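Entry-fusion complex associated protein OPG083 (Vaccinia virus, PDB 6CJ6) serves as a component of the poxvirus entry-fusion complex, which mediates entry of the virion core into the host cytoplasm through membrane lipid mixing and pore formation. Local coordinates at residues S17-Q20 / K21-Q24; G38-I41 / G42-N46; L93-V96 / P97-S101; V140-S144 / A145-C149. All coordinates share one frame; numbering follows the deposited sequence.

How the contacts relate
Along the chain the four contacts come strictly in series, each within one continuous stretch, so none nests in or crosses another. Contact 1 spans the last two turns of helix 10-24. Contact 2 follows at the corner between strands 36-41 and 43-44, on the opposite side of the chain's centre from contact 1, the centres of contacts 1 and 2 about 24 Å apart. Contact 3 closes a turn in the loop joining helices 79-89 and 102-113, and contact 4 carries strand 133-141 into helix 145-158. Contacts 1 and 4 touch directly: Leu-22 CD1 lies 3.9 Å from Val-140 CG2, packing helix against strand. The disulfide from Cys-149 in contact 4 reaches Cys-107 on helix 102-113, which starts right after contact 3.

Contact 1: residues S17-Q20 / K21-Q24. With PDO (1,3-propandiol), chain X.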
ATOM      1  N   SER A  17      -1.645 -10.107  -0.545  1.00 40.43           N
ATOM      2  CA  SER A  17      -3.017 -10.205  -1.032  1.00 36.54           C
ATOM      3  C   SER A  17      -3.243  -9.284  -2.222  1.00 37.80           C
ATOM      4  O   SER A  17      -3.854  -9.681  -3.221  1.00 41.13           O
ATOM      5  CB  SER A  17      -3.986  -9.846   0.094  1.00 38.75           C
ATOM      6  OG  SER A  17      -5.292  -9.625  -0.410  1.00 44.04           O
ATOM      7  N   TYR A  18      -2.756  -8.047  -2.128  1.00 32.51           N
ATOM      8  CA  TYR A  18      -3.005  -7.067  -3.179  1.00 37.39           C
ATOM      9  C   TYR A  18      -2.285  -7.441  -4.469  1.00 44.01           C
ATOM     10  O   TYR A  18      -2.818  -7.227  -5.564  1.00 39.80           O
ATOM     11  CB  TYR A  18      -2.588  -5.678  -2.690  1.00 32.90           C
ATOM     12  CG  TYR A  18      -2.846  -4.564  -3.674  1.00 36.31           C
ATOM     13  CD1 TYR A  18      -4.083  -4.429  -4.293  1.00 34.20           C
ATOM     14  CD2 TYR A  18      -1.862  -3.632  -3.967  1.00 33.31           C
ATOM     15  CE1 TYR A  18      -4.323  -3.406  -5.188  1.00 29.30           C
ATOM     16  CE2 TYR A  18      -2.094  -2.605  -4.860  1.00 34.38           C
ATOM     17  CZ  TYR A  18      -3.325  -2.498  -5.467  1.00 30.93           C
ATOM     18  OH  TYR A  18      -3.557  -1.478  -6.358  1.00 32.42           O
ATOM     19  N   LEU A  19      -1.081  -8.012  -4.364  1.00 38.65           N
ATOM     20  CA  LEU A  19      -0.332  -8.378  -5.564  1.00 41.53           C
ATOM     21  C   LEU A  19      -1.022  -9.498  -6.337  1.00 40.77           C
ATOM     22  O   LEU A  19      -1.030  -9.486  -7.573  1.00 48.41           O
ATOM     23  CB  LEU A  19       1.108  -8.752  -5.209  1.00 31.15           C
ATOM     24  CG  LEU A  19       2.001  -7.595  -4.758  1.00 36.04           C
ATOM     25  CD1 LEU A  19       3.362  -8.100  -4.300  1.00 47.04           C
ATOM     26  CD2 LEU A  19       2.149  -6.563  -5.864  1.00 41.55           C
ATOM     27  N   GLN A  20      -1.599 -10.476  -5.630  1.00 37.90           N
ATOM     28  CA  GLN A  20      -2.356 -11.532  -6.299  1.00 49.69           C
ATOM     29  C   GLN A  20      -3.471 -10.947  -7.155  1.00 52.43           C
ATOM     30  O   GLN A  20      -3.658 -11.340  -8.313  1.00 52.63           O
ATOM     31  CB  GLN A  20      -2.950 -12.488  -5.265  1.00 48.88           C
ATOM     32  CG  GLN A  20      -2.010 -13.555  -4.743  1.00 54.41           C
ATOM     33  CD  GLN A  20      -2.746 -14.607  -3.932  1.00 55.65           C
ATOM     34  OE1 GLN A  20      -3.970 -14.701  -3.989  1.00 63.43           O
ATOM     35  NE2 GLN A  20      -2.003 -15.398  -3.167  1.00 60.58           N
ATOM     36  N   LYS A  21      -4.227 -10.004  -6.594  1.00 48.87           N
ATOM     37  CA  LYS A  21      -5.347  -9.417  -7.320  1.00 46.73           C
ATOM     38  C   LYS A  21      -4.865  -8.590  -8.506  1.00 49.21           C
ATOM     39  O   LYS A  21      -5.506  -8.580  -9.564  1.00 52.22           O
ATOM     40  CB  LYS A  21      -6.181  -8.567  -6.364  1.00 45.25           C
ATOM     41  CG  LYS A  21      -6.744  -9.337  -5.176  1.00 44.09           C
ATOM     42  CD  LYS A  21      -6.865  -8.436  -3.957  1.00 44.43           C
ATOM     43  CE  LYS A  21      -8.149  -8.690  -3.180  1.00 46.25           C
ATOM     44  NZ  LYS A  21      -8.202 -10.045  -2.570  1.00 51.00           N
ATOM     45  N   LEU A  22      -3.735  -7.894  -8.354  1.00 50.91           N
ATOM     46  CA  LEU A  22      -3.208  -7.088  -9.453  1.00 51.24           C
ATOM     47  C   LEU A  22      -2.834  -7.956 -10.648  1.00 57.61           C
ATOM     48  O   LEU A  22      -3.053  -7.565 -11.800  1.00 60.89           O
ATOM     49  CB  LEU A  22      -1.996  -6.283  -8.984  1.00 45.99           C
ATOM     50  CG  LEU A  22      -2.233  -5.139  -7.999  1.00 45.50           C
ATOM     51  CD1 LEU A  22      -0.924  -4.436  -7.675  1.00 37.93           C
ATOM     52  CD2 LEU A  22      -3.250  -4.157  -8.549  1.00 44.42           C
ATOM     53  N   ALA A  23      -2.260  -9.136 -10.392  1.00 56.87           N
ATOM     54  CA  ALA A  23      -1.852 -10.014 -11.484  1.00 61.67           C
ATOM     55  C   ALA A  23      -3.049 -10.550 -12.258  1.00 62.46           C
ATOM     56  O   ALA A  23      -2.975 -10.702 -13.484  1.00 64.06           O
ATOM     57  CB  ALA A  23      -1.011 -11.170 -10.945  1.00 50.98           C
ATOM     58  N   GLN A  24      -4.155 -10.840 -11.568  1.00 60.74           N
ATOM     59  CA  GLN A  24      -5.344 -11.334 -12.256  1.00 67.23           C
ATOM     60  C   GLN A  24      -6.008 -10.239 -13.083  1.00 67.07           C
ATOM     61  O   GLN A  24      -6.395 -10.473 -14.234  1.00 67.27           O
ATOM     62  CB  GLN A  24      -6.336 -11.911 -11.246  1.00 60.22           C
ATOM     63  CG  GLN A  24      -5.726 -12.928 -10.315  1.00 62.27           C
ATOM     64  CD  GLN A  24      -6.705 -13.417  -9.271  1.00 70.56           C
ATOM     65  OE1 GLN A  24      -7.908 -13.165  -9.359  1.00 70.49           O
ATOM     66  NE2 GLN A  24      -6.193 -14.121  -8.271  1.00 65.99           N
TER
HETATM   67  C1  PDO X 220      -4.602 -13.604   0.164  1.00 54.51           C
HETATM   68  O1  PDO X 220      -3.352 -12.949   0.409  1.00 55.19           O
HETATM   69  C2  PDO X 220      -5.561 -12.632  -0.514  1.00 46.02           C
HETATM   70  C3  PDO X 220      -5.441 -12.716  -2.030  1.00 51.15           C
HETATM   71  O3  PDO X 220      -6.232 -11.683  -2.629  1.00 53.88           O
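Leu-22 lies over one face of the Tyr-18 ring. Its CG is 3.9 Å from the ring centroid and only 13° off the normal, the geometry of a CH-pi contact, while the two methyls spread over different parts of the ring: CD2 is 3.5 Å from CZ, and CD1 sits near CE2. Tyr-18 brings its ring there by setting CG anti to the backbone N (chi1 -178°), beside its own carbonyl carbon. The backbone bond from Leu-22 N to Tyr-18 O, 3.0 Å long, fixes the spacing of the pair. One residue on, Ala-23 N bonds to Leu-19 O at 3.1 Å.

On another side of the helix Lys-21 bends back along the backbone, its CD 3.3 Å from Ser-17 O. Its NZ donates to O3 of a propanediol at 2.6 Å, and O3 in turn lies 3.2 Å from both Ser-17 O and Ser-17 OG, within hydrogen-bonding reach of each. Ser-17 OG is also hydrogen-bonded to Glu-72 and Ser-69 of helix 59-74. Tyr-18 rests on Ser-62 and Met-66 of that helix, and Leu-19 on strand 133-141. These are i to i+4 contacts of an amphipathic alpha-helix, with its apolar side packed between a strand and a second helix.

Contact 2: residues G38-I41 / G42-N46; sequences GEVI and GQFKN. With MOH (methanol), chain B.
The corner at Gly-42, where strand 36-41 gives way to strand 43-44, brings Phe-44 back against Val-40 and Ile-41. The Phe-44 ring points its CZ at the preceding strand: CZ is 3.9 Å from Ile-41 C and 4.3 Å from Val-40 CG1. Val-40 O meets the ring edge near its plane, 4.2 Å from CZ, whereas Gly-42 C lies 3.8 Å above one face, displaced toward the rim. This position follows from a first torsion that holds CG beside the backbone N (chi1 -47°).

Gly-42 has phi of 151°, with backbone angles that would press a CB into Ile-41 O, a conformation open to glycine, so the missing side chain permits the bend. Earlier in the same strand, a methanol donates to Gly-38 O at 3.0 Å between the oxygens.

The backbone is hydrogen-bonded to strand 119-127: Ile-41 pairs with Leu-122 and Ile-124, and Gln-43 with Gly-125. Val-40 and Phe-44 both rest on Ile-124. With no hydrogen bond between the two segments, their side chains meet through van der Waals contact alone, and the polar bonding of the corner goes to the neighbouring strand.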
ATOM      1  N   GLY A  38       9.896   7.508  -8.557  1.00 27.11           N
ATOM      2  CA  GLY A  38      11.270   7.905  -8.777  1.00 31.14           C
ATOM      3  C   GLY A  38      11.955   8.429  -7.534  1.00 31.97           C
ATOM      4  O   GLY A  38      13.059   8.974  -7.610  1.00 28.48           O
ATOM      5  N   GLU A  39      11.320   8.261  -6.377  1.00 32.54           N
ATOM      6  CA  GLU A  39      11.827   8.878  -5.160  1.00 27.86           C
ATOM      7  C   GLU A  39      11.122   8.298  -3.941  1.00 36.36           C
ATOM      8  O   GLU A  39       9.899   8.416  -3.806  1.00 31.75           O
ATOM      9  CB  GLU A  39      11.616  10.390  -5.245  1.00 33.34           C
ATOM     10  CG  GLU A  39      12.221  11.208  -4.131  1.00 36.60           C
ATOM     11  CD  GLU A  39      12.135  12.694  -4.424  1.00 44.56           C
ATOM     12  OE1 GLU A  39      12.585  13.107  -5.516  1.00 42.52           O
ATOM     13  OE2 GLU A  39      11.601  13.445  -3.580  1.00 43.63           O
ATOM     14  N   VAL A  40      11.880   7.663  -3.052  1.00 26.91           N
ATOM     15  CA  VAL A  40      11.345   7.066  -1.836  1.00 24.92           C
ATOM     16  C   VAL A  40      11.994   7.753  -0.645  1.00 31.94           C
ATOM     17  O   VAL A  40      13.225   7.837  -0.567  1.00 27.44           O
ATOM     18  CB  VAL A  40      11.596   5.547  -1.794  1.00 31.73           C
ATOM     19  CG1 VAL A  40      11.099   4.966  -0.477  1.00 31.80           C
ATOM     20  CG2 VAL A  40      10.923   4.865  -2.970  1.00 27.78           C
ATOM     21  N   ILE A  41      11.170   8.249   0.276  1.00 26.60           N
ATOM     22  CA  ILE A  41      11.673   8.874   1.489  1.00 23.84           C
ATOM     23  C   ILE A  41      11.206   8.073   2.695  1.00 28.18           C
ATOM     24  O   ILE A  41      10.273   7.269   2.620  1.00 31.03           O
ATOM     25  CB  ILE A  41      11.288  10.365   1.616  1.00 28.71           C
ATOM     26  CG1 ILE A  41       9.865  10.514   2.148  1.00 41.23           C
ATOM     27  CG2 ILE A  41      11.431  11.068   0.275  1.00 27.45           C
ATOM     28  CD1 ILE A  41       9.367  11.948   2.157  1.00 45.23           C
ATOM     29  N   GLY A  42      11.877   8.296   3.811  1.00 28.77           N
ATOM     30  CA  GLY A  42      11.578   7.588   5.038  1.00 30.59           C
ATOM     31  C   GLY A  42      12.825   7.466   5.889  1.00 31.83           C
ATOM     32  O   GLY A  42      13.894   7.969   5.549  1.00 28.41           O
ATOM     33  N   GLN A  43      12.659   6.780   7.018  1.00 30.06           N
ATOM     34  CA  GLN A  43      13.739   6.504   7.957  1.00 28.30           C
ATOM     35  C   GLN A  43      14.099   5.032   7.831  1.00 25.55           C
ATOM     36  O   GLN A  43      13.270   4.162   8.115  1.00 31.90           O
ATOM     37  CB  GLN A  43      13.289   6.813   9.383  1.00 26.70           C
ATOM     38  CG  GLN A  43      12.614   8.164   9.536  1.00 37.14           C
ATOM     39  CD  GLN A  43      11.763   8.254  10.790  1.00 49.65           C
ATOM     40  OE1 GLN A  43      12.077   7.644  11.812  1.00 53.09           O
ATOM     41  NE2 GLN A  43      10.672   9.007  10.713  1.00 56.52           N
ATOM     42  N   PHE A  44      15.329   4.750   7.415  1.00 29.55           N
ATOM     43  CA  PHE A  44      15.746   3.392   7.097  1.00 25.87           C
ATOM     44  C   PHE A  44      16.764   2.905   8.118  1.00 27.70           C
ATOM     45  O   PHE A  44      17.705   3.629   8.461  1.00 30.42           O
ATOM     46  CB  PHE A  44      16.347   3.331   5.693  1.00 23.53           C
ATOM     47  CG  PHE A  44      15.527   4.033   4.653  1.00 27.61           C
ATOM     48  CD1 PHE A  44      14.425   3.417   4.089  1.00 24.97           C
ATOM     49  CD2 PHE A  44      15.863   5.308   4.231  1.00 26.91           C
ATOM     50  CE1 PHE A  44      13.676   4.059   3.127  1.00 27.74           C
ATOM     51  CE2 PHE A  44      15.119   5.955   3.270  1.00 28.38           C
ATOM     52  CZ  PHE A  44      14.022   5.330   2.715  1.00 30.84           C
ATOM     53  N   LYS A  45      16.577   1.677   8.592  1.00 27.17           N
ATOM     54  CA  LYS A  45      17.532   1.060   9.498  1.00 33.54           C
ATOM     55  C   LYS A  45      18.051  -0.225   8.877  1.00 33.19           C
ATOM     56  O   LYS A  45      19.189  -0.272   8.405  1.00 48.17           O
ATOM     57  CB  LYS A  45      16.887   0.784  10.854  1.00 39.63           C
ATOM     58  CG  LYS A  45      16.417   1.988  11.432  1.00 49.06           C
ATOM     59  N   ASN A  46      17.234  -1.268   8.877  1.00 34.01           N
ATOM     60  CA  ASN A  46      17.515  -2.494   8.125  1.00 31.99           C
ATOM     61  C   ASN A  46      16.346  -2.739   7.173  1.00 33.23           C
ATOM     62  O   ASN A  46      15.564  -3.679   7.342  1.00 33.48           O
ATOM     63  CB  ASN A  46      17.760  -3.688   9.061  1.00 32.03           C
ATOM     64  CG  ASN A  46      19.123  -3.632   9.735  1.00 41.26           C
ATOM     65  OD1 ASN A  46      20.156  -3.750   9.080  1.00 44.40           O
ATOM     66  ND2 ASN A  46      19.128  -3.466  11.052  1.00 41.20           N
TER
HETATM   67  C   MOH B 240      13.630  11.104  -9.800  1.00 39.83           C
HETATM   68  O   MOH B 240      13.870   9.818 -10.335  1.00 39.69           O

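Contact 3: residues L93-V96 / P97-S101; sequences LDDV and PSAVS. With PDO (1,3-propandiol), chain C; MOH (methanol), chain D; EOH (ethanol), chain E; EOH (ethanol), chain F.
The flat peptide group joining Val-96 to Pro-97 takes its hydrogen bond from above the carbonyl plane rather than within it: Ala-99 N lies 42° out of the Val-96 carbonyl plane, 2.8 Å from Val-96 O, with a nearly straight N-H...O angle of 167°. This bond closes a type I beta turn from Val-96 to Ala-99, with Pro-97 and Ser-98 at its corners. Pro-97 CD flanks the peptide at its nitrogen end, as the Val-Pro link dictates.

Side chains also meet across the turn. Ala-99 CB points back to the first segment and meets Asp-95 CB at 3.8 Å. Val-96 CG2, placed between its backbone N and carbonyl carbon while CG1 sits at chi1 -58°, reaches 3.2 Å from Ser-98 OG.

Solvent alcohols take up several backbone N-H groups. Val-96 N and Val-100 N each donate to an ethanol, the latter at 2.7 Å, and Ser-101 N donates to a methanol at 2.9 Å. Ser-101, the N-cap of helix 102-113, donates from OG to that methanol and accepts from Glu-104 N in the first turn. The surface turn thus leads from helix 79-89 to that cap, with Leu-93 packed on Phe-70 and Ala-86, Pro-97 on Glu-68 and Val-100 on Arg-60 of the helices beside it.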
ATOM      1  N   LEU A  93     -15.433   0.036   7.216  1.00 41.96           N
ATOM      2  CA  LEU A  93     -15.489  -1.421   7.191  1.00 47.25           C
ATOM      3  C   LEU A  93     -16.878  -1.962   6.870  1.00 53.08           C
ATOM      4  O   LEU A  93     -17.014  -3.170   6.646  1.00 57.09           O
ATOM      5  CB  LEU A  93     -14.982  -1.988   8.519  1.00 45.70           C
ATOM      6  CG  LEU A  93     -13.542  -1.609   8.876  1.00 50.21           C
ATOM      7  CD1 LEU A  93     -13.191  -2.083  10.278  1.00 43.53           C
ATOM      8  CD2 LEU A  93     -12.568  -2.178   7.855  1.00 37.10           C
ATOM      9  N   ASP A  94     -17.904  -1.109   6.836  1.00 42.82           N
ATOM     10  CA  ASP A  94     -19.249  -1.551   6.484  1.00 48.84           C
ATOM     11  C   ASP A  94     -19.569  -1.380   5.006  1.00 52.38           C
ATOM     12  O   ASP A  94     -20.307  -2.199   4.446  1.00 54.35           O
ATOM     13  CB  ASP A  94     -20.296  -0.814   7.323  1.00 48.94           C
ATOM     14  CG  ASP A  94     -20.314  -1.273   8.766  1.00 56.12           C
ATOM     15  OD1 ASP A  94     -20.111  -2.481   9.009  1.00 54.66           O
ATOM     16  OD2 ASP A  94     -20.530  -0.425   9.658  1.00 60.24           O
ATOM     17  N   ASP A  95     -19.045  -0.337   4.362  1.00 49.04           N
ATOM     18  CA  ASP A  95     -19.279  -0.154   2.938  1.00 44.89           C
ATOM     19  C   ASP A  95     -18.758  -1.362   2.164  1.00 46.67           C
ATOM     20  O   ASP A  95     -17.898  -2.113   2.633  1.00 48.84           O
ATOM     21  CB  ASP A  95     -18.569   1.100   2.427  1.00 44.02           C
ATOM     22  CG  ASP A  95     -19.084   2.376   3.063  1.00 52.09           C
ATOM     23  OD1 ASP A  95     -20.246   2.398   3.521  1.00 53.81           O
ATOM     24  OD2 ASP A  95     -18.319   3.365   3.088  1.00 45.42           O
ATOM     25  N   VAL A  96     -19.301  -1.554   0.966  1.00 40.65           N
ATOM     26  CA  VAL A  96     -18.804  -2.607   0.085  1.00 43.79           C
ATOM     27  C   VAL A  96     -17.430  -2.186  -0.422  1.00 43.30           C
ATOM     28  O   VAL A  96     -17.182  -0.986  -0.614  1.00 40.80           O
ATOM     29  CB  VAL A  96     -19.782  -2.902  -1.063  1.00 46.09           C
ATOM     30  CG1 VAL A  96     -21.142  -3.300  -0.509  1.00 44.19           C
ATOM     31  CG2 VAL A  96     -19.893  -1.706  -1.991  1.00 40.19           C
ATOM     32  N   PRO A  97     -16.512  -3.129  -0.647  1.00 44.75           N
ATOM     33  CA  PRO A  97     -15.147  -2.754  -1.055  1.00 36.75           C
ATOM     34  C   PRO A  97     -15.075  -1.923  -2.327  1.00 41.94           C
ATOM     35  O   PRO A  97     -13.995  -1.404  -2.636  1.00 40.11           O
ATOM     36  CB  PRO A  97     -14.448  -4.107  -1.234  1.00 38.21           C
ATOM     37  CG  PRO A  97     -15.226  -5.049  -0.377  1.00 44.78           C
ATOM     38  CD  PRO A  97     -16.650  -4.580  -0.440  1.00 41.46           C
ATOM     39  N   SER A  98     -16.172  -1.778  -3.068  1.00 35.29           N
ATOM     40  CA  SER A  98     -16.185  -0.950  -4.266  1.00 35.38           C
ATOM     41  C   SER A  98     -16.588   0.493  -3.992  1.00 35.21           C
ATOM     42  O   SER A  98     -16.434   1.341  -4.878  1.00 36.56           O
ATOM     43  CB  SER A  98     -17.121  -1.553  -5.319  1.00 38.25           C
ATOM     44  OG  SER A  98     -18.454  -1.602  -4.842  1.00 46.72           O
ATOM     45  N   ALA A  99     -17.095   0.796  -2.798  1.00 39.25           N
ATOM     46  CA  ALA A  99     -17.503   2.157  -2.480  1.00 35.75           C
ATOM     47  C   ALA A  99     -16.279   3.054  -2.364  1.00 37.08           C
ATOM     48  O   ALA A  99     -15.293   2.690  -1.717  1.00 31.13           O
ATOM     49  CB  ALA A  99     -18.271   2.173  -1.161  1.00 28.70           C
ATOM     50  N   VAL A 100     -16.348   4.233  -2.982  1.00 28.04           N
ATOM     51  CA  VAL A 100     -15.262   5.206  -2.917  1.00 28.44           C
ATOM     52  C   VAL A 100     -15.043   5.639  -1.472  1.00 29.64           C
ATOM     53  O   VAL A 100     -15.839   6.399  -0.910  1.00 27.48           O
ATOM     54  CB  VAL A 100     -15.536   6.411  -3.836  1.00 31.53           C
ATOM     55  CG1 VAL A 100     -14.319   7.332  -3.884  1.00 31.47           C
ATOM     56  CG2 VAL A 100     -15.910   5.933  -5.231  1.00 27.98           C
ATOM     57  N   SER A 101     -13.967   5.151  -0.861  1.00 25.27           N
ATOM     58  CA  SER A 101     -13.677   5.477   0.525  1.00 24.08           C
ATOM     59  C   SER A 101     -13.251   6.938   0.653  1.00 26.05           C
ATOM     60  O   SER A 101     -12.977   7.631  -0.330  1.00 28.88           O
ATOM     61  CB  SER A 101     -12.567   4.570   1.059  1.00 30.11           C
ATOM     62  OG  SER A 101     -11.381   4.718   0.292  1.00 23.34           O
TER
HETATM   63  C1  PDO C 223     -21.493   3.600   7.296  1.00 50.19           C
HETATM   64  O1  PDO C 223     -20.822   2.340   7.409  1.00 44.31           O
HETATM   65  C2  PDO C 223     -21.987   4.037   8.669  1.00 49.60           C
HETATM   66  C3  PDO C 223     -21.870   5.547   8.836  1.00 45.87           C
HETATM   67  O3  PDO C 223     -22.016   5.887  10.220  1.00 57.47           O
HETATM   68  C   MOH D 242     -12.420   2.174  -2.638  1.00 34.36           C
HETATM   69  O   MOH D 242     -12.072   3.499  -2.293  1.00 29.28           O
HETATM   70  C1  EOH E 235     -20.005   5.392  -4.024  1.00 38.67           C
HETATM   71  C2  EOH E 235     -20.096   6.731  -4.720  1.00 42.13           C
HETATM   72  O   EOH E 235     -18.758   5.302  -3.323  1.00 31.06           O
HETATM   73  C1  EOH F 234     -22.506   0.518  -1.158  1.00 50.05           C
HETATM   74  C2  EOH F 234     -23.319  -0.689  -1.572  1.00 51.33           C
HETATM   75  O   EOH F 234     -21.894   0.268   0.113  1.00 61.01           O

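Contact 4: residues V140-S144 / A145-C149. Unlike the reference sequence in segment 145-149: Ala-147 (reference Arg). With MOH (methanol), chain G.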
ATOM      1  N   VAL A 140       4.481  -1.204  -4.915  1.00 27.76           N
ATOM      2  CA  VAL A 140       4.071  -1.439  -6.294  1.00 29.70           C
ATOM      3  C   VAL A 140       3.497  -0.153  -6.872  1.00 29.62           C
ATOM      4  O   VAL A 140       2.606   0.464  -6.276  1.00 33.78           O
ATOM      5  CB  VAL A 140       3.083  -2.615  -6.410  1.00 35.78           C
ATOM      6  CG1 VAL A 140       1.920  -2.449  -5.448  1.00 35.51           C
ATOM      7  CG2 VAL A 140       2.585  -2.752  -7.841  1.00 37.24           C
ATOM      8  N   ASN A 141       4.021   0.257  -8.024  1.00 32.18           N
ATOM      9  CA  ASN A 141       3.506   1.407  -8.752  1.00 35.54           C
ATOM     10  C   ASN A 141       2.402   0.936  -9.688  1.00 37.59           C
ATOM     11  O   ASN A 141       2.627   0.048 -10.517  1.00 37.41           O
ATOM     12  CB  ASN A 141       4.618   2.053  -9.577  1.00 29.66           C
ATOM     13  CG  ASN A 141       4.104   3.168 -10.469  1.00 37.02           C
ATOM     14  OD1 ASN A 141       3.213   3.924 -10.078  1.00 34.62           O
ATOM     15  ND2 ASN A 141       4.649   3.265 -11.678  1.00 31.83           N
ATOM     16  N   THR A 142       1.214   1.527  -9.566  1.00 33.02           N
ATOM     17  CA  THR A 142       0.132   1.245 -10.500  1.00 37.34           C
ATOM     18  C   THR A 142      -0.087   2.369 -11.506  1.00 32.72           C
ATOM     19  O   THR A 142      -1.163   2.451 -12.106  1.00 38.77           O
ATOM     20  CB  THR A 142      -1.168   0.897  -9.777  1.00 37.01           C
ATOM     21  OG1 THR A 142      -1.495   1.933  -8.840  1.00 26.06           O
ATOM     22  CG2 THR A 142      -1.041  -0.451  -9.076  1.00 34.86           C
ATOM     23  N   GLY A 143       0.911   3.225 -11.713  1.00 39.08           N
ATOM     24  CA  GLY A 143       0.813   4.244 -12.737  1.00 37.85           C
ATOM     25  C   GLY A 143      -0.248   5.290 -12.503  1.00 36.46           C
ATOM     26  O   GLY A 143      -0.660   5.965 -13.450  1.00 39.90           O
ATOM     27  N   SER A 144      -0.706   5.446 -11.268  1.00 30.91           N
ATOM     28  CA  SER A 144      -1.655   6.487 -10.908  1.00 31.24           C
ATOM     29  C   SER A 144      -1.140   7.193  -9.667  1.00 29.43           C
ATOM     30  O   SER A 144      -0.748   6.538  -8.696  1.00 30.03           O
ATOM     31  CB  SER A 144      -3.032   5.892 -10.623  1.00 31.81           C
ATOM     32  OG  SER A 144      -3.814   6.776  -9.854  1.00 34.84           O
ATOM     33  N   ALA A 145      -1.135   8.525  -9.701  1.00 28.95           N
ATOM     34  CA  ALA A 145      -0.720   9.282  -8.528  1.00 28.84           C
ATOM     35  C   ALA A 145      -1.690   9.078  -7.371  1.00 30.38           C
ATOM     36  O   ALA A 145      -1.275   8.997  -6.210  1.00 28.32           O
ATOM     37  CB  ALA A 145      -0.591  10.764  -8.873  1.00 35.84           C
ATOM     38  N   GLU A 146      -2.988   8.983  -7.667  1.00 23.33           N
ATOM     39  CA  GLU A 146      -3.964   8.834  -6.593  1.00 24.93           C
ATOM     40  C   GLU A 146      -3.916   7.437  -5.987  1.00 20.67           C
ATOM     41  O   GLU A 146      -4.050   7.279  -4.767  1.00 21.31           O
ATOM     42  CB  GLU A 146      -5.375   9.211  -7.066  1.00 32.23           C
ATOM     43  CG  GLU A 146      -5.701   8.850  -8.508  1.00 33.49           C
ATOM     44  CD  GLU A 146      -5.163   9.860  -9.515  1.00 35.94           C
ATOM     45  OE1 GLU A 146      -5.602  11.029  -9.490  1.00 39.43           O
ATOM     46  OE2 GLU A 146      -4.293   9.484 -10.325  1.00 38.37           O
ATOM     47  N   ALA A 147      -3.710   6.410  -6.816  1.00 21.55           N
ATOM     48  CA  ALA A 147      -3.592   5.054  -6.282  1.00 23.62           C
ATOM     49  C   ALA A 147      -2.298   4.876  -5.498  1.00 25.66           C
ATOM     50  O   ALA A 147      -2.293   4.230  -4.444  1.00 26.85           O
ATOM     51  CB  ALA A 147      -3.697   4.023  -7.405  1.00 24.17           C
ATOM     52  N   ASN A 148      -1.190   5.434  -5.996  1.00 27.60           N
ATOM     53  CA  ASN A 148       0.056   5.397  -5.235  1.00 28.29           C
ATOM     54  C   ASN A 148      -0.101   6.106  -3.894  1.00 26.64           C
ATOM     55  O   ASN A 148       0.494   5.695  -2.891  1.00 23.59           O
ATOM     56  CB  ASN A 148       1.191   6.036  -6.035  1.00 27.16           C
ATOM     57  CG  ASN A 148       1.659   5.172  -7.191  1.00 26.66           C
ATOM     58  OD1 ASN A 148       1.375   3.976  -7.249  1.00 27.04           O
ATOM     59  ND2 ASN A 148       2.403   5.776  -8.110  1.00 27.05           N
ATOM     60  N   CYS A 149      -0.891   7.183  -3.863  1.00 25.40           N
ATOM     61  CA  CYS A 149      -1.201   7.839  -2.597  1.00 28.60           C
ATOM     62  C   CYS A 149      -1.933   6.895  -1.654  1.00 21.94           C
ATOM     63  O   CYS A 149      -1.697   6.910  -0.440  1.00 22.57           O
ATOM     64  CB  CYS A 149      -2.049   9.083  -2.849  1.00 29.85           C
ATOM     65  SG  CYS A 149      -2.952   9.676  -1.398  1.00 38.14           S
TER
HETATM   66  C   MOH G 241      -1.535   0.926  -6.014  1.00 34.54           C
HETATM   67  O   MOH G 241      -0.429   1.803  -5.950  1.00 41.92           O
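From the end of strand 133-141 the chain turns through Gly-143, at a positive phi, into a helix whose first turn is closed by Asn-148 N bonding to Ser-144 O at 3.0 Å. Ser-144 is the N-cap: its OG accepts from Ala-147 N at 3.1 Å along an almost straight line (170°). The same hydroxyl donates to Glu-146 OE2 at 2.8 Å, which receives it on its anti lone pair. Glu-146 gets there by bending at chi2, which folds its carboxylate back on the cap. The negative charge beside the helix N terminus probably interacts favourably with the helix dipole. Thr-142 OG1 lies 3.4 Å from the CB of Ala-147.

Two asparagines join strand to helix. Asn-148 ND2 donates to Asn-141 OD1 at 2.8 Å, the acceptor only 2° out of the donor's amide plane, with the two amides turned 52° apart. Gly-143 N reaches the same oxygen from the opposite face at 2.9 Å, making an Asx turn. Both amides are fixed further: Asn-141 ND2 by Asn-53 OD1 and the backbone O of Ile-35, Asn-148 ND2 by Gln-120. Asn-148 OD1 accepts a weak bond from Thr-142 N at 3.4 Å. Together the Asx turn and serine N-cap form a strand-to-helix junction, beyond which Cys-149 forms the disulfide to Cys-107 of helix 102-113.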